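Local structure of alpha-ketoglutarate-dependent non-heme iron oxygenase EasH (Aspergillus japonicus, 5M0T) at residues A[25-28]-A[29-33]; A[85-88]-A[89-93]; A[99-102]-A[103-107]; A[246-249]-A[250-253]. The protein probably acts as an iron(II)- and 2-oxoglutarate-dependent oxygenase in the biosynthesis of the ergot alkaloid cycloclavine. One frame throughout, in Å; residues are numbered along the deposited sequence.

How the interactions relate
The four contacts, in helices and turns around the sheets, form two touching pairs. Interactions 1 and 3 have centres about 13 Å apart: F25 CZ lies 3.7 Å from R103 O, so helices 21-31 and 95-105 meet. Interactions 2 and 4, centres about 11 Å apart, meet where R88 CD lies 3.4 Å from M251 CE and where N93 OD1 and T252 OG1 probably share a hydrogen bond. The pairs do not touch: interactions 2 and 3 approach to about 8 Å between nearest atoms, interactions 1 and 4 have centres about 33 Å apart. None holds an iron ligand: the side chain of V33 lies about 11 Å from bound 2-oxoglutarate, that of F87 about 14 Å.

Interaction 1 (A[25-28]-A[29-33]); sequences FQVL and QEDGV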
loop_
_atom_site.group_PDB
_atom_site.type_symbol
_atom_site.label_atom_id
_atom_site.label_comp_id
_atom_site.label_asym_id
_atom_site.label_seq_id
_atom_site.Cartn_x
_atom_site.Cartn_y
_atom_site.Cartn_z
ATOM N N PHE A 25 10.970 -20.934 -10.236
ATOM C CA PHE A 25 11.553 -19.911 -9.392
ATOM C C PHE A 25 13.060 -19.787 -9.554
ATOM O O PHE A 25 13.594 -18.675 -9.472
ATOM C CB PHE A 25 11.209 -20.094 -7.915
ATOM C CG PHE A 25 11.636 -18.915 -7.063
ATOM C CD1 PHE A 25 11.014 -17.674 -7.229
ATOM C CD2 PHE A 25 12.668 -19.032 -6.138
ATOM C CE1 PHE A 25 11.403 -16.581 -6.477
ATOM C CE2 PHE A 25 13.061 -17.947 -5.379
ATOM C CZ PHE A 25 12.435 -16.710 -5.552
ATOM N N GLN A 26 13.732 -20.908 -9.798
ATOM C CA GLN A 26 15.181 -20.913 -9.972
ATOM C C GLN A 26 15.617 -20.125 -11.221
ATOM O O GLN A 26 16.526 -19.310 -11.136
ATOM C CB GLN A 26 15.701 -22.337 -10.031
ATOM C CG GLN A 26 17.202 -22.449 -9.951
ATOM C CD GLN A 26 17.680 -23.902 -9.992
ATOM O OE1 GLN A 26 17.093 -24.792 -9.373
ATOM N NE2 GLN A 26 18.761 -24.139 -10.722
ATOM N N VAL A 27 14.962 -20.372 -12.359
ATOM C CA VAL A 27 15.252 -19.617 -13.583
ATOM C C VAL A 27 14.942 -18.120 -13.382
ATOM O O VAL A 27 15.674 -17.262 -13.867
ATOM C CB VAL A 27 14.485 -20.155 -14.821
ATOM C CG1 VAL A 27 14.818 -19.322 -16.061
ATOM C CG2 VAL A 27 14.827 -21.615 -15.077
ATOM N N LEU A 28 13.866 -17.825 -12.655
ATOM C CA LEU A 28 13.486 -16.449 -12.330
ATOM C C LEU A 28 14.569 -15.724 -11.518
ATOM O O LEU A 28 14.886 -14.582 -11.809
ATOM C CB LEU A 28 12.145 -16.427 -11.584
ATOM C CG LEU A 28 11.489 -15.069 -11.377
ATOM C CD1 LEU A 28 11.065 -14.484 -12.714
ATOM C CD2 LEU A 28 10.293 -15.170 -10.438
ATOM N N GLN A 29 15.137 -16.386 -10.513
ATOM C CA GLN A 29 16.270 -15.840 -9.751
ATOM C C GLN A 29 17.513 -15.591 -10.602
ATOM O O GLN A 29 18.181 -14.570 -10.454
ATOM C CB GLN A 29 16.696 -16.796 -8.643
ATOM C CG GLN A 29 15.748 -16.888 -7.486
ATOM C CD GLN A 29 16.267 -17.836 -6.409
ATOM O OE1 GLN A 29 16.633 -18.975 -6.687
ATOM N NE2 GLN A 29 16.300 -17.363 -5.173
ATOM N N GLU A 30 17.843 -16.557 -11.453
ATOM C CA GLU A 30 19.036 -16.481 -12.278
ATOM C C GLU A 30 18.899 -15.465 -13.430
ATOM O O GLU A 30 19.850 -14.747 -13.717
ATOM C CB GLU A 30 19.391 -17.872 -12.812
ATOM C CG GLU A 30 19.817 -18.821 -11.694
ATOM C CD GLU A 30 19.912 -20.295 -12.096
ATOM O OE1 GLU A 30 19.520 -20.672 -13.222
ATOM O OE2 GLU A 30 20.383 -21.095 -11.257
ATOM N N ASP A 31 17.733 -15.432 -14.078
ATOM C CA ASP A 31 17.519 -14.680 -15.331
ATOM C C ASP A 31 16.588 -13.464 -15.209
ATOM O O ASP A 31 16.620 -12.588 -16.064
ATOM C CB ASP A 31 16.957 -15.610 -16.410
ATOM C CG ASP A 31 17.961 -16.672 -16.884
ATOM O OD1 ASP A 31 19.057 -16.821 -16.310
ATOM O OD2 ASP A 31 17.643 -17.382 -17.857
ATOM N N GLY A 32 15.762 -13.426 -14.163
ATOM C CA GLY A 32 14.775 -12.364 -13.976
ATOM C C GLY A 32 13.521 -12.490 -14.813
ATOM O O GLY A 32 12.599 -11.676 -14.685
ATOM N N VAL A 33 13.469 -13.523 -15.650
ATOM C CA VAL A 33 12.403 -13.699 -16.605
ATOM C C VAL A 33 12.461 -15.133 -17.114
ATOM O O VAL A 33 13.554 -15.665 -17.349
ATOM C CB VAL A 33 12.494 -12.662 -17.769
ATOM C CG1 VAL A 33 13.818 -12.763 -18.528
ATOM C CG2 VAL A 33 11.321 -12.813 -18.728
#
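Q29 lays its CG over one face of the F25 ring, one helical turn earlier. Its CB sits against backbone oxygens, 3.5 Å from Q26 O. With chi1 at -72°, CG is set beside its own backbone N and back along the helix, 3.4 Å from F25 O. There it makes a CH-pi contact, 4.0 Å from the ring centroid. Next, CD passes F25 CE2 and CD2, and NE2 ends 3.3 Å from F25 CE2, the amide inclined 36° to the ring. OE1 stays slightly farther from the same two ring carbons.

Alongside, Q26 and E30 point the same way; Q26 NE2 reaches E30 OE2 at 3.5 Å, a weak hydrogen bond between planes 75° apart. The stronger partner of E30 is R13, whose guanidinium forms salt bridges with both E30 OE1 and D31 OD2. On the inner side, L28 CD1 lies 3.8 Å from G32 O, and L28 also packs on strand 201-205.

The amides of Q29, E30 and D31 bond to the carbonyls of F25, Q26 and V27 in helical order. G32 N still reaches L28 O at 2.8 Å, but from above the carbonyl plane. With its positive phi, G32 ends the helical course and turns the chain into strand 33-37, within the beta-alpha-beta unit 14-16, 21-31, 33-37. On the outer side, then, the side chains of this helix are joined by a carbon-over-ring contact and one weak polar bond, while the firm charge pairing is with R13, just before strand 14-16.

Interaction 2 (A[85-88]-A[89-93]); sequences KLFR and DELMN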
loop_
_atom_site.group_PDB
_atom_site.type_symbol
_atom_site.label_atom_id
_atom_site.label_comp_id
_atom_site.label_asym_id
_atom_site.label_seq_id
_atom_site.Cartn_x
_atom_site.Cartn_y
_atom_site.Cartn_z
ATOM N N LYS A 85 -15.230 -13.962 -14.108
ATOM C CA LYS A 85 -15.400 -15.052 -13.153
ATOM C C LYS A 85 -14.177 -15.958 -13.144
ATOM O O LYS A 85 -13.724 -16.384 -12.074
ATOM C CB LYS A 85 -16.666 -15.865 -13.483
ATOM C CG LYS A 85 -17.124 -16.829 -12.386
ATOM C CD LYS A 85 -18.465 -17.451 -12.749
ATOM C CE LYS A 85 -18.771 -18.670 -11.890
ATOM N NZ LYS A 85 -18.572 -18.415 -10.436
ATOM N N LEU A 86 -13.639 -16.231 -14.330
ATOM C CA LEU A 86 -12.431 -17.030 -14.469
ATOM C C LEU A 86 -11.231 -16.382 -13.748
ATOM O O LEU A 86 -10.396 -17.088 -13.172
ATOM C CB LEU A 86 -12.131 -17.274 -15.954
ATOM C CG LEU A 86 -10.986 -18.244 -16.304
ATOM C CD1 LEU A 86 -11.312 -19.019 -17.587
ATOM C CD2 LEU A 86 -9.619 -17.547 -16.408
ATOM N N PHE A 87 -11.151 -15.052 -13.765
ATOM C CA PHE A 87 -10.112 -14.339 -13.018
ATOM C C PHE A 87 -10.309 -14.547 -11.507
ATOM O O PHE A 87 -9.408 -14.986 -10.798
ATOM C CB PHE A 87 -10.141 -12.843 -13.355
ATOM C CG PHE A 87 -8.981 -12.085 -12.829
ATOM C CD1 PHE A 87 -8.973 -11.618 -11.519
ATOM C CD2 PHE A 87 -7.900 -11.815 -13.647
ATOM C CE1 PHE A 87 -7.880 -10.929 -11.024
ATOM C CE2 PHE A 87 -6.816 -11.115 -13.164
ATOM C CZ PHE A 87 -6.796 -10.673 -11.849
ATOM N N ARG A 88 -11.505 -14.210 -11.039
ATOM C CA ARG A 88 -11.865 -14.331 -9.634
ATOM C C ARG A 88 -11.645 -15.731 -9.045
ATOM O O ARG A 88 -11.101 -15.838 -7.966
ATOM C CB ARG A 88 -13.327 -13.928 -9.433
ATOM C CG ARG A 88 -13.581 -12.434 -9.562
ATOM C CD ARG A 88 -14.956 -12.074 -9.018
ATOM N NE ARG A 88 -16.046 -12.775 -9.702
ATOM C CZ ARG A 88 -16.553 -12.457 -10.893
ATOM N NH1 ARG A 88 -16.070 -11.442 -11.609
ATOM N NH2 ARG A 88 -17.550 -13.188 -11.378
ATOM N N ASP A 89 -12.052 -16.774 -9.772
ATOM C CA ASP A 89 -12.127 -18.156 -9.245
ATOM C C ASP A 89 -10.956 -19.064 -9.636
ATOM O O ASP A 89 -10.508 -19.858 -8.821
ATOM C CB ASP A 89 -13.409 -18.830 -9.724
ATOM C CG ASP A 89 -14.669 -18.122 -9.268
ATOM O OD1 ASP A 89 -14.589 -17.112 -8.541
ATOM O OD2 ASP A 89 -15.768 -18.599 -9.650
ATOM N N GLU A 90 -10.483 -18.971 -10.879
ATOM C CA GLU A 90 -9.432 -19.862 -11.380
ATOM C C GLU A 90 -8.044 -19.257 -11.164
ATOM O O GLU A 90 -7.205 -19.862 -10.512
ATOM C CB GLU A 90 -9.682 -20.230 -12.852
ATOM C CG GLU A 90 -11.108 -20.742 -13.097
ATOM C CD GLU A 90 -11.343 -21.432 -14.446
ATOM O OE1 GLU A 90 -10.424 -22.072 -15.008
ATOM O OE2 GLU A 90 -12.485 -21.353 -14.944
ATOM N N LEU A 91 -7.821 -18.046 -11.661
ATOM C CA LEU A 91 -6.496 -17.410 -11.578
ATOM C C LEU A 91 -6.097 -16.960 -10.164
ATOM O O LEU A 91 -4.947 -17.165 -9.747
ATOM C CB LEU A 91 -6.403 -16.229 -12.536
ATOM C CG LEU A 91 -6.545 -16.614 -14.005
ATOM C CD1 LEU A 91 -6.645 -15.350 -14.848
ATOM C CD2 LEU A 91 -5.382 -17.493 -14.464
ATOM N N MET A 92 -7.028 -16.366 -9.425
ATOM C CA MET A 92 -6.737 -15.934 -8.063
ATOM C C MET A 92 -6.600 -17.093 -7.055
ATOM O O MET A 92 -6.190 -16.845 -5.915
ATOM C CB MET A 92 -7.757 -14.896 -7.569
ATOM C CG MET A 92 -7.632 -13.520 -8.218
ATOM S SD MET A 92 -5.985 -12.765 -8.097
ATOM C CE MET A 92 -5.240 -13.257 -9.658
ATOM N N ASN A 93 -6.914 -18.332 -7.463
ATOM C CA ASN A 93 -6.646 -19.521 -6.651
ATOM C C ASN A 93 -5.607 -20.466 -7.260
ATOM O O ASN A 93 -5.451 -21.595 -6.798
ATOM C CB ASN A 93 -7.951 -20.281 -6.447
ATOM C CG ASN A 93 -8.943 -19.501 -5.632
ATOM O OD1 ASN A 93 -8.736 -19.283 -4.421
ATOM N ND2 ASN A 93 -10.025 -19.067 -6.275
#
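The ring of F87 is approached obliquely by two side chains from the following turn: L91 CD1 stands 3.9 Å from F87 CD2, and M92 CE 3.7 Å from F87 CZ. M92 SD, 4.8 Å from the ring centroid, makes this a Met-aromatic contact; the bend at chi2 (-55°) curls the thioether back onto the ring. The R88 guanidinium has K85 CA under one face, near its rim, and gives NH1 to P81 O. K85 NZ meets D89 OD2 at 2.9 Å in a salt bridge, nearly in line with its C-O bond. The E90 carboxylate lies against L86 CG with its carbon CD at 3.7 Å, while its oxygens are held by R47 and Q44 of helix 42-52.

L86 O accepts two amides, E90 N at 3.0 Å from above the carbonyl plane and L91 N at 3.1 Å more directly. This doubled acceptor marks a wider pi-type turn, continued by M92 N bonding to F87 O. N93 ND2 then returns to D89 O at 2.7 Å from above that carbonyl plane, the acceptor near the N93 amide plane, while N93 OD1 turns to T252.

F87 faces strands 112-122 and 222-231, and L91 and M92 also lean on 222-231. E51 of helix 42-52 receives the segment's first amides, so the helix packs between that helix and the sheet, and the residues just after it meet helix 253-258.

Interaction 3 (A[99-102]-A[103-107]); sequences GLCK and RLFGP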
loop_
_atom_site.group_PDB
_atom_site.type_symbol
_atom_site.label_atom_id
_atom_site.label_comp_id
_atom_site.label_asym_id
_atom_site.label_seq_id
_atom_site.Cartn_x
_atom_site.Cartn_y
_atom_site.Cartn_z
ATOM N N GLY A 99 2.484 -20.387 -5.349
ATOM C CA GLY A 99 3.797 -20.953 -5.005
ATOM C C GLY A 99 4.940 -20.003 -5.328
ATOM O O GLY A 99 5.847 -19.826 -4.522
ATOM N N LEU A 100 4.873 -19.384 -6.505
ATOM C CA LEU A 100 5.892 -18.433 -6.954
ATOM C C LEU A 100 5.876 -17.135 -6.148
ATOM O O LEU A 100 6.942 -16.617 -5.794
ATOM C CB LEU A 100 5.729 -18.126 -8.445
ATOM C CG LEU A 100 6.049 -19.289 -9.378
ATOM C CD1 LEU A 100 5.417 -19.106 -10.751
ATOM C CD2 LEU A 100 7.539 -19.482 -9.509
ATOM N N CYS A 101 4.682 -16.625 -5.847
ATOM C CA CYS A 101 4.553 -15.428 -5.012
ATOM C C CYS A 101 5.080 -15.655 -3.586
ATOM O O CYS A 101 5.761 -14.785 -3.042
ATOM C CB CYS A 101 3.110 -14.933 -4.982
ATOM S SG CYS A 101 2.518 -14.291 -6.576
ATOM N N LYS A 102 4.773 -16.815 -2.993
ATOM C CA LYS A 102 5.287 -17.142 -1.664
ATOM C C LYS A 102 6.808 -17.144 -1.632
ATOM O O LYS A 102 7.398 -16.663 -0.684
ATOM C CB LYS A 102 4.775 -18.498 -1.174
ATOM C CG LYS A 102 3.340 -18.465 -0.676
ATOM C CD LYS A 102 2.897 -19.834 -0.184
ATOM C CE LYS A 102 1.385 -19.938 -0.112
ATOM N NZ LYS A 102 1.006 -21.376 -0.130
ATOM N N ARG A 103 7.433 -17.670 -2.680
ATOM C CA ARG A 103 8.885 -17.694 -2.769
ATOM C C ARG A 103 9.497 -16.317 -3.024
ATOM O O ARG A 103 10.517 -16.000 -2.447
ATOM C CB ARG A 103 9.343 -18.661 -3.850
ATOM C CG ARG A 103 9.303 -20.101 -3.401
ATOM C CD ARG A 103 9.630 -21.047 -4.537
ATOM N NE ARG A 103 8.861 -22.274 -4.404
ATOM C CZ ARG A 103 9.099 -23.219 -3.497
ATOM N NH1 ARG A 103 10.128 -23.136 -2.642
ATOM N NH2 ARG A 103 8.305 -24.286 -3.466
ATOM N N LEU A 104 8.900 -15.522 -3.904
ATOM C CA LEU A 104 9.444 -14.189 -4.199
ATOM C C LEU A 104 9.278 -13.240 -3.011
ATOM O O LEU A 104 10.240 -12.581 -2.594
ATOM C CB LEU A 104 8.815 -13.587 -5.449
ATOM C CG LEU A 104 9.554 -12.358 -6.010
ATOM C CD1 LEU A 104 10.906 -12.739 -6.601
ATOM C CD2 LEU A 104 8.668 -11.672 -7.055
ATOM N N PHE A 105 8.069 -13.202 -2.457
ATOM C CA PHE A 105 7.704 -12.201 -1.462
ATOM C C PHE A 105 7.872 -12.622 -0.007
ATOM O O PHE A 105 8.012 -11.766 0.862
ATOM C CB PHE A 105 6.264 -11.744 -1.706
ATOM C CG PHE A 105 6.050 -11.129 -3.056
ATOM C CD1 PHE A 105 6.764 -10.016 -3.444
ATOM C CD2 PHE A 105 5.123 -11.656 -3.935
ATOM C CE1 PHE A 105 6.561 -9.433 -4.694
ATOM C CE2 PHE A 105 4.913 -11.074 -5.183
ATOM C CZ PHE A 105 5.637 -9.961 -5.569
ATOM N N GLY A 106 7.840 -13.919 0.274
ATOM C CA GLY A 106 7.961 -14.409 1.636
ATOM C C GLY A 106 9.167 -13.906 2.410
ATOM O O GLY A 106 9.026 -13.531 3.575
ATOM N N PRO A 107 10.365 -13.908 1.796
ATOM C CA PRO A 107 11.567 -13.538 2.575
ATOM C C PRO A 107 11.609 -12.091 3.113
ATOM O O PRO A 107 11.850 -11.903 4.305
ATOM C CB PRO A 107 12.712 -13.794 1.596
ATOM C CG PRO A 107 12.188 -14.872 0.711
ATOM C CD PRO A 107 10.730 -14.559 0.530
#
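F105 slants across the backbone of C101, a turn earlier: its CD2 is 3.3 Å from C101 O and 4.0 Å from C101 CB. A chi1 of -60° turns the ring back along the helix in this way. C101 SG lies at the ring edge, 5.5 Å from the centroid, a cysteine sulfur-aromatic contact, while L104 CD2 covers part of one face 3.7 Å above the ring plane. Both F105 and C101 also touch Y112.

Helix 95-105 lies against the main sheet of this phytanoyl-CoA dioxygenase-family fold of the cupin clan: C101 leans on strand 222-231, L100 and L104 on strand 152-158, and F105 on both. The amides of R103, L104 and F105 bond to the carbonyls of G99, L100 and C101. G106 N follows at 2.9 Å from K102 O, but stands above that carbonyl plane, 43° out of it.

On the outer side, R103 runs back past G99, its CG 3.6 Å from G99 O. Its guanidinium meets D21 in a salt bridge through NH2, and the side chain lies about 5 Å from a bound zinc ion.

Interaction 4 (A[246-249]-A[250-253]); sequences ELVE and TMTP
T250 hooks onto the carbonyl of L247 with both its amide and its hydroxyl. T250 N reaches L247 O at 3.1 Å, from well above the carbonyl plane (60° out of it). A chi1 of 61° places OG1 between backbone N and carbonyl carbon, from where it donates to the same oxygen; the modelled separation of T250 OG1 and L247 O, 2.5 Å, is very short and its exact value doubtful. The methyl CG2 lies near E246 O at 3.8 Å.

M251 comes next. Its amide bonds to V248 O at 3.1 Å, closing a type I beta turn from V248 to M251. Within that turn, E249 OE2 accepts from K286 N and forms a salt bridge with R245. The side chain of M251 runs back across the turn: CG passes 3.4 Å from V248 O, and CE ends 3.6 Å from V248 CA and 4.1 Å from V248 CG2, the two side chains crossing at a slant. R88 of helix 85-91 packs on L247 as well as on this methionine.

T252 turns away from 246-249 and serves as N-cap of the following helix, its OG1 bonded to A255 N. P253 begins that helix, a first-turn position where no amide hydrogen is needed for the helical bonding.

The chemistry is that of a helix-to-helix link: the carbonyl oxygens of L247 and V248 are taken up by the amides of T250 and M251 and, less certainly, by the T250 hydroxyl, and a second threonine hydroxyl satisfies an amide at the start of helix 253-258.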
loop_
_atom_site.group_PDB
_atom_site.type_symbol
_atom_site.label_atom_id
_atom_site.label_comp_id
_atom_site.label_asym_id
_atom_site.label_seq_id
_atom_site.Cartn_x
_atom_site.Cartn_y
_atom_site.Cartn_z
ATOM N N GLU A 246 -21.155 -7.745 -2.626
ATOM C CA GLU A 246 -21.886 -8.895 -3.197
ATOM C C GLU A 246 -21.008 -9.784 -4.094
ATOM O O GLU A 246 -21.053 -11.008 -3.992
ATOM C CB GLU A 246 -23.152 -8.403 -3.934
ATOM C CG GLU A 246 -23.775 -9.298 -5.017
ATOM C CD GLU A 246 -23.472 -8.832 -6.452
ATOM O OE1 GLU A 246 -24.400 -8.862 -7.290
ATOM O OE2 GLU A 246 -22.324 -8.427 -6.757
ATOM N N LEU A 247 -20.200 -9.163 -4.949
ATOM C CA LEU A 247 -19.295 -9.900 -5.852
ATOM C C LEU A 247 -18.113 -10.543 -5.095
ATOM O O LEU A 247 -17.758 -11.689 -5.352
ATOM C CB LEU A 247 -18.783 -8.974 -6.961
ATOM C CG LEU A 247 -18.116 -9.590 -8.187
ATOM C CD1 LEU A 247 -19.085 -10.489 -8.951
ATOM C CD2 LEU A 247 -17.541 -8.502 -9.113
ATOM N N VAL A 248 -17.528 -9.800 -4.162
ATOM C CA VAL A 248 -16.416 -10.303 -3.358
ATOM C C VAL A 248 -16.809 -11.571 -2.588
ATOM O O VAL A 248 -16.025 -12.514 -2.501
ATOM C CB VAL A 248 -15.860 -9.204 -2.414
ATOM C CG1 VAL A 248 -14.860 -9.770 -1.409
ATOM C CG2 VAL A 248 -15.204 -8.091 -3.225
ATOM N N GLU A 249 -18.037 -11.599 -2.080
ATOM C CA GLU A 249 -18.538 -12.745 -1.304
ATOM C C GLU A 249 -18.774 -14.033 -2.110
ATOM O O GLU A 249 -19.031 -15.082 -1.502
ATOM C CB GLU A 249 -19.793 -12.356 -0.506
ATOM C CG GLU A 249 -19.487 -11.314 0.560
ATOM C CD GLU A 249 -20.655 -10.994 1.466
ATOM O OE1 GLU A 249 -21.816 -10.953 0.999
ATOM O OE2 GLU A 249 -20.404 -10.795 2.675
ATOM N N THR A 250 -18.670 -13.968 -3.442
ATOM C CA THR A 250 -18.656 -15.167 -4.296
ATOM C C THR A 250 -17.290 -15.874 -4.387
ATOM O O THR A 250 -17.212 -16.991 -4.893
ATOM C CB THR A 250 -19.079 -14.845 -5.746
ATOM O OG1 THR A 250 -18.166 -13.908 -6.317
ATOM C CG2 THR A 250 -20.488 -14.272 -5.788
ATOM N N MET A 251 -16.226 -15.239 -3.902
ATOM C CA MET A 251 -14.868 -15.743 -4.102
ATOM C C MET A 251 -14.398 -16.553 -2.890
ATOM O O MET A 251 -15.004 -16.501 -1.814
ATOM C CB MET A 251 -13.914 -14.578 -4.334
ATOM C CG MET A 251 -14.400 -13.507 -5.307
ATOM S SD MET A 251 -13.145 -12.214 -5.450
ATOM C CE MET A 251 -14.103 -10.823 -6.022
ATOM N N THR A 252 -13.315 -17.301 -3.075
ATOM C CA THR A 252 -12.690 -18.041 -1.985
ATOM C C THR A 252 -11.971 -17.028 -1.090
ATOM O O THR A 252 -11.557 -15.963 -1.576
ATOM C CB THR A 252 -11.639 -19.044 -2.483
ATOM O OG1 THR A 252 -10.563 -18.328 -3.126
ATOM C CG2 THR A 252 -12.255 -20.070 -3.448
ATOM N N PRO A 253 -11.791 -17.357 0.209
ATOM C CA PRO A 253 -11.017 -16.500 1.114
ATOM C C PRO A 253 -9.663 -16.039 0.541
ATOM O O PRO A 253 -9.305 -14.875 0.694
ATOM C CB PRO A 253 -10.793 -17.400 2.337
ATOM C CG PRO A 253 -11.967 -18.325 2.345
ATOM C CD PRO A 253 -12.365 -18.524 0.907
#